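Local atomic coordinates of magnesium transporter MgtE (Enterococcus faecalis, PDB entry 2OUX), a protein that probably transports magnesium ions across the cell membrane as a homodimer, this chain being its cytosolic part with the N domain and the paired CBS domains. Residues 173-178 with 230-235. Residues are numbered along the deposited sequence; the frame is centred on the assembly and turned at random.
Sequences IYYVYV and YDFLAV. With MG (magnesium ion), chain C.
Apolar packing carries most of the contact between residues 173-178 and 230-235, with no direct hydrogen bond across it. Tyr175 reaches tip to tip with Leu233, so that CE2 lies 3.5 Å from Leu233 CG. Leu233 has its CG in the crowded position between backbone N and carbonyl carbon (chi1 57°); its CD2 extends to Tyr174 CB at 3.9 Å. Ala234 CB meets Tyr175 CD2 at 4.1 Å and Tyr177 OH at 4.0 Å.

Tyr175 and Phe232 cross at about a right angle, ring planes at 80°, with Tyr175 OH 3.3 Å from Phe232 CD1. Leu233 N lies in plane at the Tyr175 ring edge, and Tyr230 CB sits over the centre of one Phe232 face. A water hydrogen-bonded to Tyr175 OH (2.7 Å) accepts a weak bond from Leu233 N.

Asp231, just past helix 220-230, binds Mg²⁺ through OD1 (2.2 Å) alongside Arg228 O and four waters; Tyr177 and Ala234 belong to another magnesium site.

Between the halves of a CBS pair (Bateman module), side chains alone join strand 175-179 to the loop entering strand 234-238, each central in its own sheet; Tyr177 also packs on strand 244-249.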
loop_
_atom_site.group_PDB
_atom_site.type_symbol
_atom_site.label_atom_id
_atom_site.label_comp_id
_atom_site.label_asym_id
_atom_site.label_seq_id
_atom_site.Cartn_x
_atom_site.Cartn_y
_atom_site.Cartn_z
ATOM N N ILE A 173 2.323 4.489 8.539
ATOM C CA ILE A 173 2.276 5.908 8.815
ATOM C C ILE A 173 1.978 6.614 7.508
ATOM O O ILE A 173 1.989 7.833 7.448
ATOM C CB ILE A 173 3.634 6.432 9.358
ATOM C CG1 ILE A 173 4.706 6.390 8.261
ATOM C CG2 ILE A 173 4.068 5.593 10.554
ATOM C CD1 ILE A 173 5.935 7.206 8.598
ATOM N N TYR A 174 1.706 5.845 6.458
ATOM C CA TYR A 174 1.449 6.442 5.155
ATOM C C TYR A 174 0.135 7.185 5.062
ATOM O O TYR A 174 -0.136 7.879 4.089
ATOM C CB TYR A 174 1.614 5.391 4.055
ATOM C CG TYR A 174 3.069 4.942 3.981
ATOM C CD1 TYR A 174 4.097 5.837 4.278
ATOM C CD2 TYR A 174 3.413 3.631 3.667
ATOM C CE1 TYR A 174 5.438 5.438 4.278
ATOM C CE2 TYR A 174 4.754 3.216 3.661
ATOM C CZ TYR A 174 5.762 4.131 3.971
ATOM O OH TYR A 174 7.081 3.736 3.990
ATOM N N TYR A 175 -0.679 7.035 6.097
ATOM C CA TYR A 175 -1.932 7.762 6.203
ATOM C C TYR A 175 -1.925 8.234 7.642
ATOM O O TYR A 175 -1.591 7.466 8.546
ATOM C CB TYR A 175 -3.152 6.860 5.965
ATOM C CG TYR A 175 -3.495 6.651 4.513
ATOM C CD1 TYR A 175 -3.693 7.738 3.672
ATOM C CD2 TYR A 175 -3.616 5.371 3.978
ATOM C CE1 TYR A 175 -4.004 7.559 2.333
ATOM C CE2 TYR A 175 -3.924 5.180 2.639
ATOM C CZ TYR A 175 -4.114 6.276 1.824
ATOM O OH TYR A 175 -4.408 6.105 0.492
ATOM N N VAL A 176 -2.257 9.498 7.861
ATOM C CA VAL A 176 -2.313 10.031 9.218
ATOM C C VAL A 176 -3.749 10.458 9.456
ATOM O O VAL A 176 -4.273 11.319 8.753
ATOM C CB VAL A 176 -1.393 11.248 9.389
ATOM C CG1 VAL A 176 -1.449 11.743 10.826
ATOM C CG2 VAL A 176 0.035 10.874 9.013
ATOM N N TYR A 177 -4.392 9.850 10.442
ATOM C CA TYR A 177 -5.780 10.184 10.733
ATOM C C TYR A 177 -5.898 11.336 11.726
ATOM O O TYR A 177 -5.098 11.463 12.650
ATOM C CB TYR A 177 -6.492 8.926 11.229
ATOM C CG TYR A 177 -6.372 7.817 10.210
ATOM C CD1 TYR A 177 -7.209 7.782 9.091
ATOM C CD2 TYR A 177 -5.346 6.871 10.298
ATOM C CE1 TYR A 177 -7.024 6.843 8.079
ATOM C CE2 TYR A 177 -5.155 5.923 9.290
ATOM C CZ TYR A 177 -5.993 5.926 8.184
ATOM O OH TYR A 177 -5.755 5.054 7.157
ATOM N N VAL A 178 -6.891 12.191 11.515
ATOM C CA VAL A 178 -7.090 13.330 12.394
ATOM C C VAL A 178 -8.337 13.106 13.227
ATOM O O VAL A 178 -9.394 12.821 12.686
ATOM C CB VAL A 178 -7.250 14.638 11.584
ATOM C CG1 VAL A 178 -7.352 15.836 12.529
ATOM C CG2 VAL A 178 -6.060 14.815 10.635
ATOM N N TYR A 230 -11.179 2.446 -4.042
ATOM C CA TYR A 230 -10.383 3.637 -3.736
ATOM C C TYR A 230 -8.873 3.464 -3.836
ATOM O O TYR A 230 -8.128 4.415 -3.643
ATOM C CB TYR A 230 -10.750 4.154 -2.340
ATOM C CG TYR A 230 -12.157 4.699 -2.258
ATOM C CD1 TYR A 230 -12.416 6.064 -2.425
ATOM C CD2 TYR A 230 -13.238 3.847 -2.060
ATOM C CE1 TYR A 230 -13.723 6.555 -2.396
ATOM C CE2 TYR A 230 -14.537 4.327 -2.030
ATOM C CZ TYR A 230 -14.776 5.676 -2.199
ATOM O OH TYR A 230 -16.077 6.127 -2.165
ATOM N N ASP A 231 -8.424 2.250 -4.144
ATOM C CA ASP A 231 -6.992 1.971 -4.250
ATOM C C ASP A 231 -6.226 2.458 -3.007
ATOM O O ASP A 231 -5.161 3.065 -3.122
ATOM C CB ASP A 231 -6.421 2.632 -5.513
ATOM C CG ASP A 231 -7.098 2.139 -6.787
ATOM O OD1 ASP A 231 -7.467 0.958 -6.826
ATOM O OD2 ASP A 231 -7.251 2.916 -7.752
ATOM N N PHE A 232 -6.779 2.205 -1.822
ATOM C CA PHE A 232 -6.140 2.614 -0.571
ATOM C C PHE A 232 -5.252 1.490 -0.046
ATOM O O PHE A 232 -5.535 0.312 -0.287
ATOM C CB PHE A 232 -7.171 2.897 0.514
ATOM C CG PHE A 232 -7.987 4.131 0.295
ATOM C CD1 PHE A 232 -7.449 5.245 -0.328
ATOM C CD2 PHE A 232 -9.275 4.213 0.815
ATOM C CE1 PHE A 232 -8.180 6.429 -0.420
ATOM C CE2 PHE A 232 -10.005 5.392 0.728
ATOM C CZ PHE A 232 -9.455 6.499 0.110
ATOM N N LEU A 233 -4.197 1.849 0.684
ATOM C CA LEU A 233 -3.305 0.847 1.259
ATOM C C LEU A 233 -3.788 0.558 2.676
ATOM O O LEU A 233 -3.289 -0.338 3.353
ATOM C CB LEU A 233 -1.859 1.351 1.247
ATOM C CG LEU A 233 -1.554 2.672 1.956
ATOM C CD1 LEU A 233 -1.324 2.420 3.450
ATOM C CD2 LEU A 233 -0.309 3.294 1.329
ATOM N N ALA A 234 -4.778 1.329 3.114
ATOM C CA ALA A 234 -5.372 1.146 4.434
ATOM C C ALA A 234 -6.683 1.922 4.514
ATOM O O ALA A 234 -6.901 2.863 3.748
ATOM C CB ALA A 234 -4.412 1.617 5.532
ATOM N N VAL A 235 -7.561 1.515 5.430
ATOM C CA VAL A 235 -8.833 2.191 5.612
ATOM C C VAL A 235 -9.225 2.172 7.080
ATOM O O VAL A 235 -9.170 1.134 7.735
ATOM C CB VAL A 235 -9.950 1.556 4.730
ATOM C CG1 VAL A 235 -10.284 0.144 5.200
ATOM C CG2 VAL A 235 -11.179 2.455 4.736
HETATM MG MG MG C . -8.612 -0.804 -7.354
HETATM O O HOH W 1 -2.982 4.007 -0.499
HETATM O O HOH W 2 -9.915 -2.234 -8.499
HETATM O O HOH W 3 -7.291 -2.327 -6.678
HETATM O O HOH W 4 -7.448 -0.772 -9.102
HETATM O O HOH W 5 -9.597 0.990 -8.525
#